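Local coordinates for protein lantibiotic dehydratase (Microbispora corallina, PDB 5EHK) that probably dehydrates serine and threonine residues of the NAI-107 precursor peptide in a tRNA-dependent manner during lantibiotic biosynthesis, at residues A[79-84]-A[124-129]. Numbering follows the deposited sequence.
Sequences LSLLRA and RAALAL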
loop_
_atom_site.group_PDB
_atom_site.type_symbol
_atom_site.label_atom_id
_atom_site.label_comp_id
_atom_site.label_asym_id
_atom_site.label_seq_id
_atom_site.Cartn_x
_atom_site.Cartn_y
_atom_site.Cartn_z
ATOM N N LEU A 79 -46.525 -9.098 -26.974
ATOM C CA LEU A 79 -46.550 -10.455 -27.513
ATOM C C LEU A 79 -46.348 -10.497 -29.039
ATOM O O LEU A 79 -45.984 -11.535 -29.612
ATOM C CB LEU A 79 -47.895 -11.091 -27.151
ATOM C CG LEU A 79 -48.264 -12.485 -27.670
ATOM C CD1 LEU A 79 -47.320 -13.548 -27.128
ATOM C CD2 LEU A 79 -49.709 -12.810 -27.346
ATOM N N SER A 80 -46.598 -9.367 -29.695
ATOM C CA SER A 80 -46.443 -9.262 -31.141
ATOM C C SER A 80 -45.000 -9.443 -31.595
ATOM O O SER A 80 -44.738 -10.166 -32.560
ATOM C CB SER A 80 -46.964 -7.907 -31.617
ATOM O OG SER A 80 -46.259 -6.859 -30.971
ATOM N N LEU A 81 -44.062 -8.828 -30.878
ATOM C CA LEU A 81 -42.654 -8.883 -31.265
ATOM C C LEU A 81 -42.144 -10.321 -31.200
ATOM O O LEU A 81 -41.233 -10.708 -31.928
ATOM C CB LEU A 81 -41.816 -7.978 -30.362
ATOM C CG LEU A 81 -40.324 -7.882 -30.657
ATOM C CD1 LEU A 81 -40.108 -7.383 -32.075
ATOM C CD2 LEU A 81 -39.651 -6.960 -29.651
ATOM N N LEU A 82 -42.754 -11.107 -30.325
ATOM C CA LEU A 82 -42.497 -12.533 -30.241
ATOM C C LEU A 82 -43.031 -13.244 -31.469
ATOM O O LEU A 82 -42.306 -13.972 -32.161
ATOM C CB LEU A 82 -43.148 -13.112 -28.992
ATOM C CG LEU A 82 -42.527 -12.610 -27.695
ATOM C CD1 LEU A 82 -43.227 -13.221 -26.505
ATOM C CD2 LEU A 82 -41.032 -12.958 -27.690
ATOM N N ARG A 83 -44.322 -13.041 -31.711
ATOM C CA ARG A 83 -45.010 -13.640 -32.844
ATOM C C ARG A 83 -44.320 -13.266 -34.165
ATOM O O ARG A 83 -44.121 -14.120 -35.032
ATOM C CB ARG A 83 -46.474 -13.175 -32.832
ATOM C CG ARG A 83 -47.299 -13.815 -31.709
ATOM C CD ARG A 83 -48.812 -13.543 -31.781
ATOM N NE ARG A 83 -49.441 -14.038 -33.008
ATOM C CZ ARG A 83 -49.800 -15.305 -33.225
ATOM N NH1 ARG A 83 -49.570 -16.240 -32.308
ATOM N NH2 ARG A 83 -50.372 -15.645 -34.374
ATOM N N ALA A 84 -43.876 -12.013 -34.269
ATOM C CA ALA A 84 -43.196 -11.520 -35.471
ATOM C C ALA A 84 -41.945 -12.312 -35.873
ATOM O O ALA A 84 -41.807 -12.729 -37.021
ATOM C CB ALA A 84 -42.842 -10.038 -35.306
ATOM N N ARG A 124 -40.539 -9.748 -20.479
ATOM C CA ARG A 124 -39.219 -10.223 -20.096
ATOM C C ARG A 124 -38.606 -10.984 -21.262
ATOM O O ARG A 124 -37.457 -10.758 -21.623
ATOM C CB ARG A 124 -39.298 -11.109 -18.853
ATOM C CG ARG A 124 -37.943 -11.514 -18.266
ATOM C CD ARG A 124 -38.110 -12.365 -17.004
ATOM N NE ARG A 124 -38.750 -13.652 -17.288
ATOM C CZ ARG A 124 -39.248 -14.472 -16.365
ATOM N NH1 ARG A 124 -39.208 -14.142 -15.081
ATOM N NH2 ARG A 124 -39.803 -15.623 -16.730
ATOM N N ALA A 125 -39.395 -11.870 -21.859
ATOM C CA ALA A 125 -38.959 -12.722 -22.972
ATOM C C ALA A 125 -38.717 -11.976 -24.278
ATOM O O ALA A 125 -37.817 -12.324 -25.038
ATOM C CB ALA A 125 -39.960 -13.826 -23.202
ATOM N N ALA A 126 -39.546 -10.975 -24.555
ATOM C CA ALA A 126 -39.369 -10.155 -25.742
ATOM C C ALA A 126 -38.014 -9.424 -25.721
ATOM O O ALA A 126 -37.298 -9.410 -26.723
ATOM C CB ALA A 126 -40.503 -9.178 -25.871
ATOM N N LEU A 127 -37.646 -8.849 -24.576
ATOM C CA LEU A 127 -36.357 -8.159 -24.448
ATOM C C LEU A 127 -35.174 -9.108 -24.661
ATOM O O LEU A 127 -34.169 -8.743 -25.272
ATOM C CB LEU A 127 -36.235 -7.431 -23.103
ATOM C CG LEU A 127 -37.087 -6.177 -22.900
ATOM C CD1 LEU A 127 -36.779 -5.524 -21.562
ATOM C CD2 LEU A 127 -36.869 -5.186 -24.037
ATOM N N ALA A 128 -35.297 -10.321 -24.139
ATOM C CA ALA A 128 -34.301 -11.352 -24.370
ATOM C C ALA A 128 -34.173 -11.627 -25.865
ATOM O O ALA A 128 -33.068 -11.693 -26.404
ATOM C CB ALA A 128 -34.681 -12.625 -23.635
ATOM N N LEU A 129 -35.310 -11.764 -26.540
ATOM C CA LEU A 129 -35.301 -12.046 -27.969
ATOM C C LEU A 129 -34.698 -10.889 -28.746
ATOM O O LEU A 129 -33.944 -11.094 -29.700
ATOM C CB LEU A 129 -36.714 -12.274 -28.475
ATOM C CG LEU A 129 -36.699 -12.556 -29.970
ATOM C CD1 LEU A 129 -36.424 -14.033 -30.232
ATOM C CD2 LEU A 129 -37.984 -12.089 -30.623
#
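The packing of segment 79-84 on segment 124-129, two helical segments with no hydrogen bond between them, is a worked example of leucine methyls settling over a small residue on a neighbouring helix. The segments 79-84 and 124-129 run roughly the same way, their N-to-C directions 44° apart, and their axes come to 9.0 Å. Leu82 and Ala126 face each other where the backbones are nearest, their CA atoms 6.0 Å apart, and beside the small alanine a leucine branch reaches the main chain itself.

The side-chain packing turns on Leu82. Its CG lies anti to the carbonyl carbon (chi1 -67°) and one methyl, CD2, is carried across to the partner helix, reaching Ala126 CA at 3.8 Å. The same methyl lies 4.2 Å from Ala126 CB and also approaches the carbonyl oxygen of Ala125. Tip to tip with it stands Leu129, whose CD2 is 4.3 Å from CD2 of Leu82. The preceding residue, Leu81, points toward the other helix but touches it more loosely, its CD2 4.5 Å from Ala126 CB, so that Ala126 meets methyls from two successive leucines.

Side chain also meets backbone in the reverse direction. Leu129, with CG anti to its own N (chi1 180°), points toward the other helix and sets CD2 3.8 Å from Leu81 O, a van der Waals contact with a carbonyl oxygen.

Helix 100-110, from the connection between the two segments, adds Leu105 and Leu106 against Leu82, and Leu106 also touches Leu129, completing a mostly buried leucine-alanine core. Helix 743-755 places Trp744 on Leu81 and several residues on Leu127, so that a helix from far along the sequence packs beside this all-helical contact, whose centre lies about 45 Å from the centre of the chain.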